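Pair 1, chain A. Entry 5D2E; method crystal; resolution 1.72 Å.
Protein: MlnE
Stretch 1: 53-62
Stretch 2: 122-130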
# COMPACT_ATOMS: atom_id res chain seq x y z
N PHE A 53 -32.16 -0.80 -2.68
CA PHE A 53 -32.05 -1.20 -1.27
C PHE A 53 -31.01 -2.29 -1.05
O PHE A 53 -30.75 -3.09 -1.93
CB PHE A 53 -33.40 -1.72 -0.71
CG PHE A 53 -34.55 -0.73 -0.72
CD1 PHE A 53 -34.36 0.65 -0.88
CD2 PHE A 53 -35.83 -1.20 -0.57
CE1 PHE A 53 -35.41 1.53 -0.86
CE2 PHE A 53 -36.90 -0.33 -0.60
CZ PHE A 53 -36.70 1.02 -0.72
N PRO A 54 -30.49 -2.39 0.19
CA PRO A 54 -29.71 -3.55 0.59
C PRO A 54 -30.52 -4.84 0.38
O PRO A 54 -31.76 -4.79 0.36
CB PRO A 54 -29.46 -3.30 2.08
CG PRO A 54 -29.73 -1.86 2.33
CD PRO A 54 -30.71 -1.43 1.29
N HIS A 55 -29.84 -5.98 0.27
CA HIS A 55 -30.52 -7.29 0.04
C HIS A 55 -31.22 -7.90 1.26
O HIS A 55 -32.04 -8.78 1.09
CB HIS A 55 -29.55 -8.34 -0.56
CG HIS A 55 -29.64 -8.47 -2.05
ND1 HIS A 55 -28.53 -8.61 -2.86
CD2 HIS A 55 -30.71 -8.46 -2.89
CE1 HIS A 55 -28.91 -8.67 -4.12
NE2 HIS A 55 -30.22 -8.59 -4.17
N THR A 56 -30.86 -7.47 2.48
CA THR A 56 -31.58 -7.86 3.70
C THR A 56 -32.19 -6.62 4.28
O THR A 56 -31.77 -5.51 3.94
CB THR A 56 -30.65 -8.45 4.75
OG1 THR A 56 -29.72 -7.43 5.17
CG2 THR A 56 -29.89 -9.61 4.15
N LYS A 57 -33.17 -6.78 5.14
CA LYS A 57 -33.84 -5.66 5.70
C LYS A 57 -33.31 -5.43 7.12
O LYS A 57 -33.93 -5.84 8.10
CB LYS A 57 -35.34 -5.89 5.64
CG LYS A 57 -36.16 -4.75 6.24
CD LYS A 57 -37.62 -4.81 5.77
CE LYS A 57 -38.29 -6.14 6.10
NZ LYS A 57 -39.69 -6.17 5.63
N GLU A 58 -32.15 -4.79 7.23
CA GLU A 58 -31.46 -4.60 8.46
C GLU A 58 -30.90 -3.18 8.51
O GLU A 58 -30.79 -2.56 7.48
CB GLU A 58 -30.32 -5.62 8.53
CG GLU A 58 -30.80 -7.02 8.88
CD GLU A 58 -29.62 -7.93 8.89
OE1 GLU A 58 -28.97 -8.06 9.93
OE2 GLU A 58 -29.26 -8.43 7.81
N PRO A 59 -30.56 -2.68 9.71
CA PRO A 59 -30.13 -1.30 9.88
C PRO A 59 -28.83 -1.01 9.08
O PRO A 59 -28.00 -1.88 8.85
CB PRO A 59 -29.93 -1.17 11.38
CG PRO A 59 -30.80 -2.26 11.99
CD PRO A 59 -30.68 -3.38 11.00
N ILE A 60 -28.80 0.18 8.55
CA ILE A 60 -27.68 0.75 7.82
C ILE A 60 -27.01 1.82 8.70
O ILE A 60 -27.71 2.68 9.31
CB ILE A 60 -28.21 1.43 6.56
CG1 ILE A 60 -28.90 0.41 5.68
CG2 ILE A 60 -27.09 2.20 5.84
CD1 ILE A 60 -29.76 1.08 4.61
N LEU A 61 -25.68 1.81 8.78
CA LEU A 61 -24.92 2.74 9.58
C LEU A 61 -23.99 3.49 8.62
O LEU A 61 -23.21 2.87 7.93
CB LEU A 61 -24.11 1.98 10.63
CG LEU A 61 -23.13 2.80 11.43
CD1 LEU A 61 -23.83 3.89 12.23
CD2 LEU A 61 -22.39 1.86 12.39
N PHE A 62 -24.07 4.82 8.61
CA PHE A 62 -23.38 5.65 7.66
C PHE A 62 -22.58 6.65 8.40
O PHE A 62 -23.16 7.43 9.18
CB PHE A 62 -24.49 6.38 6.82
CG PHE A 62 -24.03 6.98 5.50
CD1 PHE A 62 -23.12 8.01 5.46
CD2 PHE A 62 -24.52 6.49 4.31
CE1 PHE A 62 -22.69 8.57 4.27
CE2 PHE A 62 -24.09 7.05 3.07
CZ PHE A 62 -23.16 8.08 3.08
N ASN A 122 -31.49 -1.64 20.58
CA ASN A 122 -31.80 -2.84 19.80
C ASN A 122 -31.56 -2.62 18.30
O ASN A 122 -32.33 -3.10 17.50
CB ASN A 122 -33.18 -3.40 20.06
CG ASN A 122 -33.30 -3.88 21.52
OD1 ASN A 122 -32.44 -4.58 22.01
ND2 ASN A 122 -34.33 -3.38 22.23
N ILE A 123 -30.52 -1.87 17.98
CA ILE A 123 -30.22 -1.53 16.60
C ILE A 123 -28.89 -2.28 16.26
O ILE A 123 -27.85 -1.92 16.77
CB ILE A 123 -30.11 0.00 16.39
CG1 ILE A 123 -31.53 0.59 16.49
CG2 ILE A 123 -29.72 0.32 14.96
CD1 ILE A 123 -31.59 2.08 16.59
N ARG A 124 -28.95 -3.31 15.42
CA ARG A 124 -27.81 -4.13 15.03
C ARG A 124 -27.53 -3.92 13.51
O ARG A 124 -28.20 -4.49 12.66
CB ARG A 124 -28.12 -5.63 15.29
CG ARG A 124 -27.07 -6.59 14.66
CD ARG A 124 -27.31 -8.07 14.99
NE ARG A 124 -27.08 -8.32 16.41
CZ ARG A 124 -27.28 -9.47 17.02
NH1 ARG A 124 -27.68 -10.52 16.33
NH2 ARG A 124 -27.01 -9.57 18.31
N PRO A 125 -26.59 -3.03 13.18
CA PRO A 125 -26.34 -2.72 11.75
C PRO A 125 -25.77 -3.91 11.04
O PRO A 125 -24.99 -4.67 11.65
CB PRO A 125 -25.30 -1.60 11.81
CG PRO A 125 -25.33 -1.05 13.19
CD PRO A 125 -25.82 -2.17 14.08
N ARG A 126 -26.13 -4.06 9.78
CA ARG A 126 -25.49 -4.97 8.91
C ARG A 126 -24.70 -4.25 7.80
O ARG A 126 -23.56 -4.56 7.52
CB ARG A 126 -26.50 -5.86 8.26
CG ARG A 126 -25.94 -7.28 8.11
CD ARG A 126 -26.13 -7.73 6.73
NE ARG A 126 -25.40 -8.97 6.44
CZ ARG A 126 -25.91 -10.17 6.60
NH1 ARG A 126 -27.11 -10.31 7.15
NH2 ARG A 126 -25.22 -11.24 6.25
N HIS A 127 -25.28 -3.21 7.22
CA HIS A 127 -24.61 -2.46 6.17
C HIS A 127 -23.99 -1.22 6.70
O HIS A 127 -24.68 -0.37 7.21
CB HIS A 127 -25.60 -2.14 5.08
CG HIS A 127 -26.46 -3.31 4.77
ND1 HIS A 127 -26.10 -4.26 3.83
CD2 HIS A 127 -27.56 -3.80 5.40
CE1 HIS A 127 -26.98 -5.24 3.84
NE2 HIS A 127 -27.87 -4.98 4.78
N ILE A 128 -22.67 -1.09 6.56
CA ILE A 128 -21.92 0.00 7.08
C ILE A 128 -21.33 0.73 5.90
O ILE A 128 -20.75 0.07 5.03
CB ILE A 128 -20.72 -0.46 7.94
CG1 ILE A 128 -21.08 -1.54 8.96
CG2 ILE A 128 -20.06 0.72 8.56
CD1 ILE A 128 -22.26 -1.27 9.80
N ILE A 129 -21.50 2.06 5.89
CA ILE A 129 -20.95 2.95 4.89
C ILE A 129 -19.95 3.87 5.62
O ILE A 129 -20.28 4.58 6.54
CB ILE A 129 -21.95 3.79 4.11
CG1 ILE A 129 -23.08 2.93 3.50
CG2 ILE A 129 -21.22 4.71 3.12
CD1 ILE A 129 -22.64 1.96 2.50
N HIS A 130 -18.68 3.81 5.19
CA HIS A 130 -17.69 4.69 5.74
C HIS A 130 -17.30 5.67 4.66
O HIS A 130 -16.64 5.32 3.66
CB HIS A 130 -16.49 3.87 6.18
CG HIS A 130 -15.48 4.66 6.95
ND1 HIS A 130 -14.51 5.41 6.33
CD2 HIS A 130 -15.25 4.77 8.28
CE1 HIS A 130 -13.77 6.02 7.24
NE2 HIS A 130 -14.17 5.61 8.43
O HOH W 1 -29.61 -6.66 12.24

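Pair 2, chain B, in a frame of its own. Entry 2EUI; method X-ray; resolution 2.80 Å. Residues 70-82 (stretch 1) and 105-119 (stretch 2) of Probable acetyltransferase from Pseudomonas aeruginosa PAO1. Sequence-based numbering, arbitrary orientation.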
# COMPACT_ATOMS: atom_id res chain seq x y z
N PHE B 70 6.11 -3.74 0.46
CA PHE B 70 6.88 -4.96 0.75
C PHE B 70 6.04 -6.05 1.40
O PHE B 70 4.96 -5.81 1.94
CB PHE B 70 8.04 -4.64 1.71
CG PHE B 70 9.06 -3.70 1.16
CD1 PHE B 70 10.06 -4.14 0.30
CD2 PHE B 70 9.00 -2.34 1.46
CE1 PHE B 70 10.97 -3.25 -0.24
CE2 PHE B 70 9.91 -1.46 0.92
CZ PHE B 70 10.90 -1.92 0.07
N SER B 71 6.57 -7.26 1.34
CA SER B 71 5.94 -8.42 1.97
C SER B 71 6.92 -8.85 3.05
O SER B 71 8.06 -9.22 2.75
CB SER B 71 5.75 -9.54 0.95
OG SER B 71 5.14 -10.66 1.57
N SER B 72 6.50 -8.77 4.31
CA SER B 72 7.40 -9.16 5.40
C SER B 72 7.64 -10.66 5.37
O SER B 72 8.73 -11.13 5.69
CB SER B 72 6.81 -8.75 6.76
OG SER B 72 6.76 -7.34 6.90
N LEU B 73 6.61 -11.40 4.97
CA LEU B 73 6.70 -12.84 4.89
C LEU B 73 7.79 -13.34 3.95
O LEU B 73 8.67 -14.08 4.37
CB LEU B 73 5.34 -13.41 4.49
CG LEU B 73 4.52 -14.01 5.64
CD1 LEU B 73 4.65 -13.16 6.88
CD2 LEU B 73 3.08 -14.16 5.21
N SER B 74 7.75 -12.93 2.68
CA SER B 74 8.75 -13.40 1.73
C SER B 74 9.91 -12.44 1.51
O SER B 74 10.70 -12.62 0.58
CB SER B 74 8.11 -13.77 0.38
OG SER B 74 7.68 -12.63 -0.33
N LEU B 75 10.02 -11.44 2.37
CA LEU B 75 11.11 -10.47 2.30
C LEU B 75 11.37 -9.94 0.91
O LEU B 75 12.51 -9.72 0.52
CB LEU B 75 12.40 -11.10 2.83
CG LEU B 75 12.24 -11.77 4.19
CD1 LEU B 75 13.45 -12.62 4.50
CD2 LEU B 75 12.02 -10.68 5.23
N LYS B 76 10.30 -9.72 0.16
CA LYS B 76 10.42 -9.21 -1.19
C LYS B 76 9.51 -7.99 -1.42
O LYS B 76 8.63 -7.67 -0.60
CB LYS B 76 10.08 -10.32 -2.18
CG LYS B 76 11.12 -11.42 -2.31
CD LYS B 76 10.57 -12.56 -3.14
CE LYS B 76 11.67 -13.24 -3.97
NZ LYS B 76 12.25 -12.34 -5.03
N ARG B 77 9.75 -7.31 -2.54
CA ARG B 77 9.00 -6.12 -2.93
C ARG B 77 7.57 -6.47 -3.38
O ARG B 77 7.29 -7.61 -3.74
CB ARG B 77 9.74 -5.42 -4.08
CG ARG B 77 8.92 -4.42 -4.88
CD ARG B 77 8.81 -3.10 -4.17
NE ARG B 77 10.09 -2.40 -4.16
CZ ARG B 77 10.33 -1.30 -3.45
NH1 ARG B 77 9.37 -0.79 -2.70
NH2 ARG B 77 11.51 -0.70 -3.51
N VAL B 78 6.69 -5.48 -3.32
CA VAL B 78 5.30 -5.60 -3.76
C VAL B 78 4.95 -4.25 -4.37
O VAL B 78 5.44 -3.21 -3.90
CB VAL B 78 4.31 -5.85 -2.60
CG1 VAL B 78 2.88 -5.74 -3.12
CG2 VAL B 78 4.54 -7.20 -2.00
N TRP B 79 4.13 -4.25 -5.41
CA TRP B 79 3.74 -3.00 -6.04
C TRP B 79 2.24 -2.78 -5.98
O TRP B 79 1.47 -3.60 -6.48
CB TRP B 79 4.22 -2.94 -7.49
CG TRP B 79 5.68 -2.72 -7.61
CD1 TRP B 79 6.64 -3.65 -7.87
CD2 TRP B 79 6.38 -1.49 -7.38
NE1 TRP B 79 7.89 -3.09 -7.80
CE2 TRP B 79 7.76 -1.76 -7.49
CE3 TRP B 79 5.97 -0.19 -7.06
CZ2 TRP B 79 8.73 -0.77 -7.32
CZ3 TRP B 79 6.94 0.79 -6.89
CH2 TRP B 79 8.30 0.49 -7.01
N ILE B 80 1.83 -1.70 -5.34
CA ILE B 80 0.43 -1.36 -5.23
C ILE B 80 0.13 -0.51 -6.45
O ILE B 80 0.84 0.45 -6.75
CB ILE B 80 0.14 -0.51 -3.98
CG1 ILE B 80 0.58 -1.26 -2.72
CG2 ILE B 80 -1.33 -0.19 -3.90
CD1 ILE B 80 0.23 -0.54 -1.43
N LEU B 81 -0.93 -0.87 -7.17
CA LEU B 81 -1.33 -0.13 -8.36
C LEU B 81 -2.59 0.62 -7.99
O LEU B 81 -3.67 0.04 -7.93
CB LEU B 81 -1.60 -1.11 -9.50
CG LEU B 81 -1.99 -0.57 -10.87
CD1 LEU B 81 -0.92 0.38 -11.41
CD2 LEU B 81 -2.18 -1.76 -11.81
N ASN B 82 -2.47 1.92 -7.74
CA ASN B 82 -3.63 2.71 -7.37
C ASN B 82 -4.36 3.35 -8.54
O ASN B 82 -5.58 3.21 -8.64
CB ASN B 82 -3.23 3.83 -6.39
CG ASN B 82 -4.39 4.76 -6.06
OD1 ASN B 82 -4.19 5.86 -5.54
ND2 ASN B 82 -5.60 4.32 -6.35
N GLN B 105 6.21 -4.89 -16.38
CA GLN B 105 7.58 -5.27 -16.70
C GLN B 105 8.51 -4.68 -15.65
O GLN B 105 9.58 -5.23 -15.38
CB GLN B 105 7.96 -4.78 -18.10
CG GLN B 105 7.12 -5.39 -19.22
CD GLN B 105 7.44 -6.87 -19.50
OE1 GLN B 105 8.27 -7.19 -20.36
NE2 GLN B 105 6.78 -7.76 -18.76
N MSE B 106 8.11 -3.56 -15.06
CA MSE B 106 8.95 -2.95 -14.04
C MSE B 106 8.90 -3.81 -12.78
O MSE B 106 9.95 -4.10 -12.20
CB MSE B 106 8.49 -1.52 -13.73
CG MSE B 106 9.32 -0.82 -12.66
SE MSE B 106 8.51 -0.84 -10.91
CE MSE B 106 9.28 -2.40 -10.24
N ALA B 107 7.70 -4.21 -12.36
CA ALA B 107 7.56 -5.05 -11.17
C ALA B 107 8.44 -6.29 -11.29
O ALA B 107 9.13 -6.68 -10.34
CB ALA B 107 6.10 -5.45 -10.97
N ARG B 108 8.40 -6.90 -12.47
CA ARG B 108 9.20 -8.08 -12.76
C ARG B 108 10.66 -7.71 -12.60
O ARG B 108 11.39 -8.33 -11.84
CB ARG B 108 8.94 -8.58 -14.18
CG ARG B 108 7.57 -9.22 -14.39
CD ARG B 108 7.49 -9.91 -15.74
NE ARG B 108 6.20 -10.59 -15.96
CZ ARG B 108 5.74 -11.61 -15.23
NH1 ARG B 108 6.46 -12.08 -14.21
NH2 ARG B 108 4.56 -12.16 -15.52
N GLU B 109 11.08 -6.68 -13.33
CA GLU B 109 12.47 -6.23 -13.26
C GLU B 109 12.98 -6.03 -11.83
O GLU B 109 14.16 -6.20 -11.55
CB GLU B 109 12.63 -4.94 -14.05
CG GLU B 109 12.60 -5.12 -15.56
CD GLU B 109 12.60 -3.79 -16.31
OE1 GLU B 109 13.27 -2.84 -15.84
OE2 GLU B 109 11.94 -3.71 -17.38
N THR B 110 12.09 -5.66 -10.91
CA THR B 110 12.50 -5.43 -9.52
C THR B 110 12.20 -6.58 -8.58
O THR B 110 12.14 -6.40 -7.37
CB THR B 110 11.84 -4.17 -8.93
OG1 THR B 110 10.41 -4.28 -9.05
CG2 THR B 110 12.33 -2.93 -9.64
N HIS B 111 12.01 -7.76 -9.15
CA HIS B 111 11.76 -8.96 -8.36
C HIS B 111 10.66 -8.78 -7.33
O HIS B 111 10.85 -9.07 -6.14
CB HIS B 111 13.07 -9.36 -7.69
CG HIS B 111 14.24 -9.35 -8.61
ND1 HIS B 111 14.37 -10.23 -9.66
CD2 HIS B 111 15.29 -8.49 -8.72
CE1 HIS B 111 15.44 -9.92 -10.37
NE2 HIS B 111 16.01 -8.86 -9.82
N ALA B 112 9.50 -8.30 -7.77
CA ALA B 112 8.38 -8.11 -6.87
C ALA B 112 7.70 -9.45 -6.71
O ALA B 112 7.68 -10.25 -7.63
CB ALA B 112 7.41 -7.10 -7.45
N VAL B 113 7.15 -9.72 -5.53
CA VAL B 113 6.47 -10.99 -5.30
C VAL B 113 5.15 -10.90 -6.03
O VAL B 113 4.69 -11.86 -6.66
CB VAL B 113 6.14 -11.22 -3.80
CG1 VAL B 113 5.64 -12.64 -3.58
CG2 VAL B 113 7.35 -10.94 -2.95
N ARG B 114 4.53 -9.73 -5.94
CA ARG B 114 3.23 -9.50 -6.56
C ARG B 114 2.93 -8.02 -6.74
O ARG B 114 3.70 -7.15 -6.36
CB ARG B 114 2.14 -10.14 -5.69
CG ARG B 114 1.95 -9.45 -4.34
CD ARG B 114 0.97 -10.19 -3.46
NE ARG B 114 1.47 -11.52 -3.14
CZ ARG B 114 2.11 -11.84 -2.01
NH1 ARG B 114 2.32 -10.93 -1.07
NH2 ARG B 114 2.55 -13.08 -1.84
N MSE B 115 1.77 -7.78 -7.34
CA MSE B 115 1.26 -6.45 -7.56
C MSE B 115 -0.12 -6.58 -6.95
O MSE B 115 -0.78 -7.61 -7.12
CB MSE B 115 1.14 -6.14 -9.04
CG MSE B 115 2.41 -5.71 -9.74
SE MSE B 115 2.01 -5.17 -11.55
CE MSE B 115 1.81 -3.27 -11.28
N ARG B 116 -0.55 -5.54 -6.24
CA ARG B 116 -1.85 -5.55 -5.61
C ARG B 116 -2.60 -4.29 -6.03
O ARG B 116 -2.02 -3.20 -6.08
CB ARG B 116 -1.66 -5.61 -4.08
CG ARG B 116 -2.92 -5.46 -3.24
CD ARG B 116 -3.36 -3.99 -3.09
NE ARG B 116 -4.37 -3.79 -2.04
CZ ARG B 116 -4.16 -4.01 -0.74
NH1 ARG B 116 -2.97 -4.44 -0.31
NH2 ARG B 116 -5.13 -3.80 0.14
N VAL B 117 -3.87 -4.44 -6.36
CA VAL B 117 -4.68 -3.30 -6.77
C VAL B 117 -5.98 -3.29 -5.97
O VAL B 117 -6.50 -4.33 -5.60
CB VAL B 117 -5.01 -3.35 -8.30
CG1 VAL B 117 -5.94 -4.51 -8.59
CG2 VAL B 117 -5.65 -2.05 -8.74
N SER B 118 -6.50 -2.10 -5.71
CA SER B 118 -7.73 -1.96 -4.96
C SER B 118 -8.56 -0.90 -5.67
O SER B 118 -8.03 0.16 -6.01
CB SER B 118 -7.41 -1.54 -3.53
OG SER B 118 -8.57 -1.54 -2.73
N THR B 119 -9.84 -1.18 -5.88
CA THR B 119 -10.74 -0.24 -6.56
C THR B 119 -12.22 -0.39 -6.18
O THR B 119 -12.65 -1.44 -5.68
CB THR B 119 -10.59 -0.38 -8.09
OG1 THR B 119 -11.30 0.69 -8.74
CG2 THR B 119 -11.14 -1.71 -8.56
O HOH W 2 12.31 -7.74 -3.95
O HOH W 3 -4.70 0.44 -5.09

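The sharpest difference lies where Glu A58 and Arg A126 of pair 1 superpose on Lys B76 and Val B113 of pair 2. In pair 1 these positions carry opposite charges, and Arg A126 NH1 donates to Glu A58 OE2 at 2.9 Å in a salt bridge that lies near the guanidinium plane, where the N-H bonds point. In pair 2 a lysine faces a valine, so no charge is paired; the CA-to-CB bond of Val B113 points toward the other stretch, and its CG2 methyl packs against Ser B74 and Lys B76, in a region modelled too tightly for exact distances to carry weight.

The backbone beneath is shared: 14 central residues superpose with an RMSD of 1.0 Å. In both pairs two parallel strands run side by side, their directions differing by 11° in pair 1 and 26° in pair 2, and the second strand is entered through a loop. Pro A59 matches Arg B77, and the carbonyl at this position receives the first bonds of the ladder. Arg A126 N reaches Pro A59 O at 3.0 Å, with a weak second bond from His A127 N to Pro A59 O at 3.4 Å; Val B113 N reaches Arg B77 O at 2.8 Å. Further along, Leu A61, which matches Trp B79, uses both its N-H and its carbonyl to bond to the neighbouring strand: Leu A61 N to His A127 O at 2.9 Å and Ile A129 N to Leu A61 O at 2.8 Å, against Trp B79 N to Arg B114 O at 3.1 Å and Arg B116 N to Trp B79 O at 2.8 Å.

Proline suits position 59 because the ladder asks only for its carbonyl, while its ring packs on Ile A123, with Pro A59 CB 3.9 Å from Ile A123 CG2. Arginine at the matching place keeps an N-H, and a water accepts from Arg B77 N at 3.0 Å and donates to His B111 O at 2.9 Å. Pair 1 also has a water on the matching carbonyl, Arg A124 O at 2.6 Å, but since Pro A59 has no N-H, its other partner is Glu A58 OE1 at 2.8 Å.

Leu A61 and Trp B79 fill the same site at different scales. Leu A61 CB lies 4.0 Å from Pro A125 CB and 3.8 Å from Ile A128 CD1, a compact aliphatic cluster. The indole of Trp B79 extends farther, to the helix before the loop: the selenium of selenomethionine Met B106 sits over its six-membered ring, SE 3.9 Å from the centroid, while Trp B79 CD1 meets Ala B112 CB at 3.6 Å. Alanine, matching Pro A125, meets the indole edge with its single methyl.

On the other side of the sheet, pair 1 places His A127 beside Ile A60. Its ring offers both a polar edge and a flat face: His A127 NE2 donates to Thr A56 OG1 at 3.1 Å, and Pro A54 CB stands 3.6 Å from the ring centroid. Ile A129 CG2 likewise covers a face of Phe A62. At the positions matching these two, the longer Arg B116 lies beside Ile B80.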